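Local atomic coordinates of cortical-lytic enzyme (Clostridium perfringens, PDB entry 5JIP), a protein that probably hydrolyses the glycan backbone of cortex peptidoglycan as a family 25 muramidase during spore germination. Residues L152-I155 against G156-D160; S225-S228 against L229-P232; D268-A271 against G272-P275. All coordinates share one frame; numbering follows the deposited sequence.

Contact 1: residues L152-I155 against G156-D160; sequences LFFI and GLYDD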
loop_
_atom_site.group_PDB
_atom_site.type_symbol
_atom_site.label_atom_id
_atom_site.label_comp_id
_atom_site.label_asym_id
_atom_site.label_seq_id
_atom_site.Cartn_x
_atom_site.Cartn_y
_atom_site.Cartn_z
ATOM N N LEU A 152 17.946 14.697 17.598
ATOM C CA LEU A 152 18.014 15.871 16.733
ATOM C C LEU A 152 19.413 16.470 16.740
ATOM O O LEU A 152 19.957 16.821 15.682
ATOM C CB LEU A 152 16.978 16.906 17.185
ATOM C CG LEU A 152 16.873 18.199 16.337
ATOM C CD1 LEU A 152 16.593 17.857 14.892
ATOM C CD2 LEU A 152 15.803 19.173 16.856
ATOM N N PHE A 153 20.015 16.586 17.923
ATOM C CA PHE A 153 21.379 17.106 18.015
ATOM C C PHE A 153 22.343 16.283 17.172
ATOM O O PHE A 153 23.140 16.834 16.395
ATOM C CB PHE A 153 21.816 17.123 19.472
ATOM C CG PHE A 153 23.224 17.588 19.673
ATOM C CD1 PHE A 153 23.516 18.933 19.692
ATOM C CD2 PHE A 153 24.256 16.679 19.837
ATOM C CE1 PHE A 153 24.815 19.372 19.865
ATOM C CE2 PHE A 153 25.551 17.114 20.012
ATOM C CZ PHE A 153 25.826 18.461 20.031
ATOM N N PHE A 154 22.267 14.957 17.309
ATOM C CA PHE A 154 23.143 14.043 16.591
ATOM C C PHE A 154 22.998 14.200 15.081
ATOM O O PHE A 154 24.000 14.258 14.358
ATOM C CB PHE A 154 22.823 12.610 17.025
ATOM C CG PHE A 154 23.814 11.593 16.576
ATOM C CD1 PHE A 154 24.947 11.354 17.325
ATOM C CD2 PHE A 154 23.604 10.843 15.417
ATOM C CE1 PHE A 154 25.869 10.412 16.925
ATOM C CE2 PHE A 154 24.518 9.891 15.015
ATOM C CZ PHE A 154 25.652 9.672 15.759
ATOM N N ILE A 155 21.751 14.257 14.582
ATOM C CA ILE A 155 21.525 14.490 13.160
ATOM C C ILE A 155 22.247 15.764 12.742
ATOM O O ILE A 155 22.902 15.807 11.700
ATOM C CB ILE A 155 20.011 14.551 12.857
ATOM C CG1 ILE A 155 19.385 13.150 12.994
ATOM C CG2 ILE A 155 19.744 15.093 11.464
ATOM C CD1 ILE A 155 17.867 13.145 12.931
ATOM N N GLY A 156 22.172 16.804 13.578
ATOM C CA GLY A 156 22.797 18.078 13.254
ATOM C C GLY A 156 24.310 18.011 13.199
ATOM O O GLY A 156 24.941 18.739 12.430
ATOM N N LEU A 157 24.912 17.139 13.999
ATOM C CA LEU A 157 26.355 16.944 13.935
ATOM C C LEU A 157 26.790 16.357 12.608
ATOM O O LEU A 157 27.952 16.496 12.217
ATOM C CB LEU A 157 26.817 15.997 15.036
ATOM C CG LEU A 157 27.036 16.519 16.429
ATOM C CD1 LEU A 157 27.389 15.318 17.284
ATOM C CD2 LEU A 157 28.151 17.545 16.448
ATOM N N TYR A 158 25.905 15.629 11.949
ATOM C CA TYR A 158 26.243 14.883 10.745
ATOM C C TYR A 158 25.546 15.471 9.524
ATOM O O TYR A 158 25.112 14.752 8.626
ATOM C CB TYR A 158 25.905 13.413 10.930
ATOM C CG TYR A 158 26.939 12.706 11.763
ATOM C CD1 TYR A 158 28.118 12.250 11.189
ATOM C CD2 TYR A 158 26.756 12.528 13.134
ATOM C CE1 TYR A 158 29.080 11.615 11.944
ATOM C CE2 TYR A 158 27.713 11.889 13.903
ATOM C CZ TYR A 158 28.866 11.433 13.305
ATOM O OH TYR A 158 29.822 10.793 14.044
ATOM N N ASP A 159 25.428 16.799 9.499
ATOM C CA ASP A 159 24.964 17.515 8.313
ATOM C C ASP A 159 23.561 17.082 7.930
ATOM O O ASP A 159 23.264 16.909 6.747
ATOM C CB ASP A 159 25.896 17.291 7.116
ATOM C CG ASP A 159 27.250 17.939 7.285
ATOM O OD1 ASP A 159 27.303 19.171 7.490
ATOM O OD2 ASP A 159 28.256 17.201 7.195
ATOM N N ASP A 160 22.686 16.879 8.915
ATOM C CA ASP A 160 21.316 16.503 8.595
ATOM C C ASP A 160 21.249 15.114 7.973
ATOM O O ASP A 160 20.262 14.771 7.324
ATOM C CB ASP A 160 20.703 17.540 7.635
ATOM C CG ASP A 160 19.191 17.723 7.807
ATOM O OD1 ASP A 160 18.679 17.495 8.912
ATOM O OD2 ASP A 160 18.511 18.142 6.831
#
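Phe-154 and Tyr-158 pack against each other on the short helix 152-157, which belongs to the beta-alpha-beta unit running from strand 147-151 to strand 175-178 in the family 25 barrel. The helix begins regularly: Gly-156 N bonds to Leu-152 O at 3.1 Å, and Leu-157 N to Phe-153 O at 3.0 Å. One residue further on, Phe-154 O receives weak bonds from both Leu-157 N and Tyr-158 N. Ile-155 O then takes two donors from opposite faces of its plane, Tyr-158 N and Asp-160 N, each 3.0 Å away, as the chain turns off the helix through positive phi angles at Asp-159 and Asp-160. With Phe-154 CG anti to its own N (chi1 -169°) and Tyr-158 CG beside its own, the two rings converge. Tyr-158 CE2 sits over one face of Phe-154, toward the rim, 3.6 Å from Phe-154 CZ; the two rings meet obliquely, their planes inclined at 43°. Phe-154 O lies in plane at the tyrosine's edge, 3.5 Å from Tyr-158 CD2. Further round the helix, Leu-157 CD1 approaches Phe-153 CE2 obliquely at 3.7 Å, while Ile-155 CG2 rests 3.6 Å from Asp-160 CA. Outside the turn, Tyr-158 OH bonds to Pro-117 O and Asp-160 OD1 accepts from Gly-194 N. The side chains of Phe-154 and Tyr-158 also touch Leu-127 of helix 124-142, and at the start of the helix the Leu-152 backbone bonds to Ala-178 of strand 175-178.

Contact 2: residues S225-S228 against L229-P232; sequences SIDS and LMPP. With MG (magnesium ion), chain E.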
loop_
_atom_site.group_PDB
_atom_site.type_symbol
_atom_site.label_atom_id
_atom_site.label_comp_id
_atom_site.label_asym_id
_atom_site.label_seq_id
_atom_site.Cartn_x
_atom_site.Cartn_y
_atom_site.Cartn_z
ATOM N N SER A 225 -2.129 5.074 15.652
ATOM C CA SER A 225 -2.526 3.699 15.889
ATOM C C SER A 225 -1.318 2.842 16.225
ATOM O O SER A 225 -0.283 2.926 15.564
ATOM C CB SER A 225 -3.214 3.102 14.673
ATOM O OG SER A 225 -3.531 1.752 14.937
ATOM N N ILE A 226 -1.490 1.979 17.226
ATOM C CA ILE A 226 -0.457 1.005 17.566
ATOM C C ILE A 226 -0.143 0.123 16.359
ATOM O O ILE A 226 0.969 -0.393 16.226
ATOM C CB ILE A 226 -0.905 0.177 18.788
ATOM C CG1 ILE A 226 0.195 -0.782 19.212
ATOM C CG2 ILE A 226 -2.165 -0.609 18.493
ATOM C CD1 ILE A 226 1.422 -0.051 19.820
ATOM N N ASP A 227 -1.119 -0.069 15.471
ATOM C CA ASP A 227 -0.911 -0.889 14.288
ATOM C C ASP A 227 0.239 -0.364 13.435
ATOM O O ASP A 227 0.947 -1.156 12.803
ATOM C CB ASP A 227 -2.199 -0.948 13.451
ATOM C CG ASP A 227 -3.397 -1.529 14.205
ATOM O OD1 ASP A 227 -3.205 -2.261 15.165
ATOM O OD2 ASP A 227 -4.546 -1.247 13.795
ATOM N N SER A 228 0.480 0.948 13.462
ATOM C CA SER A 228 1.526 1.544 12.633
ATOM C C SER A 228 2.936 1.232 13.143
ATOM O O SER A 228 3.899 1.548 12.458
ATOM C CB SER A 228 1.330 3.048 12.553
ATOM O OG SER A 228 0.127 3.334 11.844
ATOM N N LEU A 229 3.067 0.657 14.336
ATOM C CA LEU A 229 4.355 0.189 14.830
ATOM C C LEU A 229 4.566 -1.303 14.612
ATOM O O LEU A 229 5.709 -1.779 14.757
ATOM C CB LEU A 229 4.485 0.485 16.338
ATOM C CG LEU A 229 4.532 1.962 16.755
ATOM C CD1 LEU A 229 4.596 2.081 18.272
ATOM C CD2 LEU A 229 5.733 2.669 16.089
ATOM N N MET A 230 3.498 -2.049 14.284
ATOM C CA MET A 230 3.493 -3.517 14.267
ATOM C C MET A 230 3.172 -4.096 12.888
ATOM O O MET A 230 2.474 -3.463 12.089
ATOM C CB MET A 230 2.462 -4.062 15.255
ATOM C CG MET A 230 2.635 -3.537 16.637
ATOM S SD MET A 230 1.579 -4.369 17.853
ATOM C CE MET A 230 -0.072 -4.062 17.227
ATOM N N PRO A 231 3.629 -5.308 12.592
ATOM C CA PRO A 231 3.098 -6.011 11.434
ATOM C C PRO A 231 1.613 -6.277 11.610
ATOM O O PRO A 231 1.117 -6.422 12.752
ATOM C CB PRO A 231 3.905 -7.321 11.409
ATOM C CG PRO A 231 5.102 -7.039 12.275
ATOM C CD PRO A 231 4.628 -6.131 13.304
ATOM N N PRO A 232 0.879 -6.407 10.514
ATOM C CA PRO A 232 -0.527 -6.819 10.620
ATOM C C PRO A 232 -0.644 -8.229 11.162
ATOM O O PRO A 232 0.292 -9.037 11.089
ATOM C CB PRO A 232 -1.044 -6.759 9.180
ATOM C CG PRO A 232 0.087 -6.610 8.344
ATOM C CD PRO A 232 1.330 -6.345 9.116
HETATM MG MG MG E . 1.663 -1.991 10.939
HETATM O O HOH W 1 3.469 -0.913 10.920
HETATM O O HOH W 2 -0.086 -3.208 10.900
#
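Ile-226 and Asp-227 wind into a 3-10 turn with Leu-229 and Met-230: Leu-229 N bonds to Ile-226 O at 3.0 Å and Met-230 N to Asp-227 O at 3.1 Å. At the start, Ser-225 OG accepts from Asp-227 N at 3.1 Å, an ST turn, and also bonds to Asp-257 OD2. The CG1-CD1 branch of Ile-226 reaches to both later side chains. Its CD1 is 4.1 Å from Leu-229 CD1, the two side chains crossing at about a right angle, and its CG1 meets Met-230 CE at 3.8 Å. A bend at the methionine's last torsion (chi3 -59°) turns that methyl back over the isoleucine. Asp-227 bonds through OD2 to Asp-257 N and does not use its carboxylate on the metal. Its main-chain O does that, 2.2 Å from the magnesium, and Met-230, already extended, adds its own O at 2.0 Å from the ion. As neighbouring ligands, Asp-227 O and Met-230 O lie 2.9 Å apart. Water 1 and water 2 sit on opposite sides of the ion. Two main-chain carbonyls of this turn, two waters and the carboxylates of Asp-258 and Asp-304 make the six-ligand shell usual for magnesium, here in the connection between the barrel and the C-terminal beta strands.

Contact 3: residues D268-A271 against G272-P275; sequences DNYA and GTLP
A first torsion of 169° swings the Tyr-270 ring alongside its own strand, above Gly-272, and Thr-273 keeps OG1 beside its backbone N, where the phenol can meet it. Tyr-270 OH donates to Thr-273 OG1 at 2.7 Å, so the ring is held at its far end as well as at its root. The threonine oxygen approaches in the plane of the ring, at its edge, with Tyr-270 CE1 3.3 Å from Thr-273 OG1. The backbone of Gly-272 runs beneath one face of the ring. Gly-272 N lies 3.6 Å from the plane of the Tyr-270 ring, over its centre, and Gly-272 CA makes a CH-pi contact, 3.9 Å from the ring centroid and 29° off the normal. On this same face Gly-272 CA is 3.5 Å from Tyr-270 CZ. The main chain follows an unusual path here because Ala-271 and Gly-272 both face Val-264 of strand 259-266, a classic beta bulge in the hairpin that the two strands form. Gly-272 is almost fully extended with a positive phi, a conformation open to glycine because it has no side chain to press on the preceding carbonyl. Strand 269-275 is outermost in its four-stranded antiparallel sheet within this chain, and a second subunit packs here. Thr-273 OG1 bonds to Asn-263 OD1 of its own chain and to Asn-263 ND2 of the second subunit. The Tyr-270 ring meets Tyr-270 of that second subunit with planes about 5° from parallel, while Arg-143 of the same neighbour also packs on the tyrosine.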
loop_
_atom_site.group_PDB
_atom_site.type_symbol
_atom_site.label_atom_id
_atom_site.label_comp_id
_atom_site.label_asym_id
_atom_site.label_seq_id
_atom_site.Cartn_x
_atom_site.Cartn_y
_atom_site.Cartn_z
ATOM N N ASP A 268 2.533 -21.945 -2.684
ATOM C CA ASP A 268 3.661 -21.047 -2.426
ATOM C C ASP A 268 4.088 -20.255 -3.652
ATOM O O ASP A 268 5.063 -19.483 -3.571
ATOM C CB ASP A 268 4.887 -21.797 -1.873
ATOM C CG ASP A 268 4.598 -22.486 -0.539
ATOM O OD1 ASP A 268 3.820 -21.940 0.269
ATOM O OD2 ASP A 268 5.136 -23.586 -0.297
ATOM N N ASN A 269 3.421 -20.420 -4.781
ATOM C CA ASN A 269 3.672 -19.582 -5.931
ATOM C C ASN A 269 2.761 -18.376 -5.845
ATOM O O ASN A 269 1.588 -18.493 -5.480
ATOM C CB ASN A 269 3.423 -20.337 -7.235
ATOM C CG ASN A 269 4.305 -21.559 -7.366
ATOM O OD1 ASN A 269 3.829 -22.696 -7.335
ATOM N ND2 ASN A 269 5.598 -21.328 -7.489
ATOM N N TYR A 270 3.311 -17.222 -6.176
ATOM C CA TYR A 270 2.550 -15.984 -6.104
ATOM C C TYR A 270 1.370 -16.019 -7.054
ATOM O O TYR A 270 1.501 -16.372 -8.229
ATOM C CB TYR A 270 3.471 -14.812 -6.435
ATOM C CG TYR A 270 2.822 -13.476 -6.664
ATOM C CD1 TYR A 270 2.489 -12.653 -5.593
ATOM C CD2 TYR A 270 2.599 -13.000 -7.948
ATOM C CE1 TYR A 270 1.932 -11.409 -5.805
ATOM C CE2 TYR A 270 2.034 -11.753 -8.164
ATOM C CZ TYR A 270 1.711 -10.966 -7.085
ATOM O OH TYR A 270 1.142 -9.729 -7.282
ATOM N N ALA A 271 0.211 -15.610 -6.545
ATOM C CA ALA A 271 -0.988 -15.552 -7.352
ATOM C C ALA A 271 -1.528 -14.143 -7.542
ATOM O O ALA A 271 -2.273 -13.922 -8.496
ATOM C CB ALA A 271 -2.084 -16.434 -6.734
ATOM N N GLY A 272 -1.184 -13.193 -6.684
ATOM C CA GLY A 272 -1.647 -11.835 -6.891
ATOM C C GLY A 272 -1.503 -10.994 -5.645
ATOM O O GLY A 272 -1.309 -11.497 -4.531
ATOM N N THR A 273 -1.600 -9.684 -5.864
ATOM C CA THR A 273 -1.606 -8.686 -4.803
ATOM C C THR A 273 -2.933 -7.947 -4.825
ATOM O O THR A 273 -3.380 -7.508 -5.886
ATOM C CB THR A 273 -0.442 -7.706 -4.964
ATOM O OG1 THR A 273 0.785 -8.440 -4.959
ATOM C CG2 THR A 273 -0.421 -6.686 -3.844
ATOM N N LEU A 274 -3.568 -7.840 -3.663
ATOM C CA LEU A 274 -4.858 -7.162 -3.546
ATOM C C LEU A 274 -4.705 -5.910 -2.691
ATOM O O LEU A 274 -3.822 -5.856 -1.826
ATOM C CB LEU A 274 -5.913 -8.069 -2.911
ATOM C CG LEU A 274 -6.334 -9.361 -3.613
ATOM C CD1 LEU A 274 -6.718 -9.081 -5.056
ATOM C CD2 LEU A 274 -5.255 -10.407 -3.481
ATOM N N PRO A 275 -5.548 -4.894 -2.884
ATOM C CA PRO A 275 -5.475 -3.681 -2.067
ATOM C C PRO A 275 -6.202 -3.873 -0.731
ATOM O O PRO A 275 -6.828 -4.899 -0.465
ATOM C CB PRO A 275 -6.163 -2.631 -2.944
ATOM C CG PRO A 275 -7.230 -3.465 -3.699
ATOM C CD PRO A 275 -6.541 -4.770 -3.971
#

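Overall arrangement
The three contacts follow one another along the chain and none touches another. Contact 1 lies in the barrel and contact 3 in the C-terminal strands, on opposite sides of the chain's centre, with contact centres about 42 Å apart. Contact 2 lies near the middle, its centre about 28 Å from that of contact 1 and about 22 Å from that of contact 3; the nearest atoms of contacts 2 and 1 are about 16 Å apart, those of contacts 2 and 3 about 11 Å. The magnesium belongs to contact 2 alone, but Asp-258 and Asp-304 bring the C-terminal part of the chain onto it. Contact 3 meets the second subunit, whereas no other protein chain touches contacts 1 and 2.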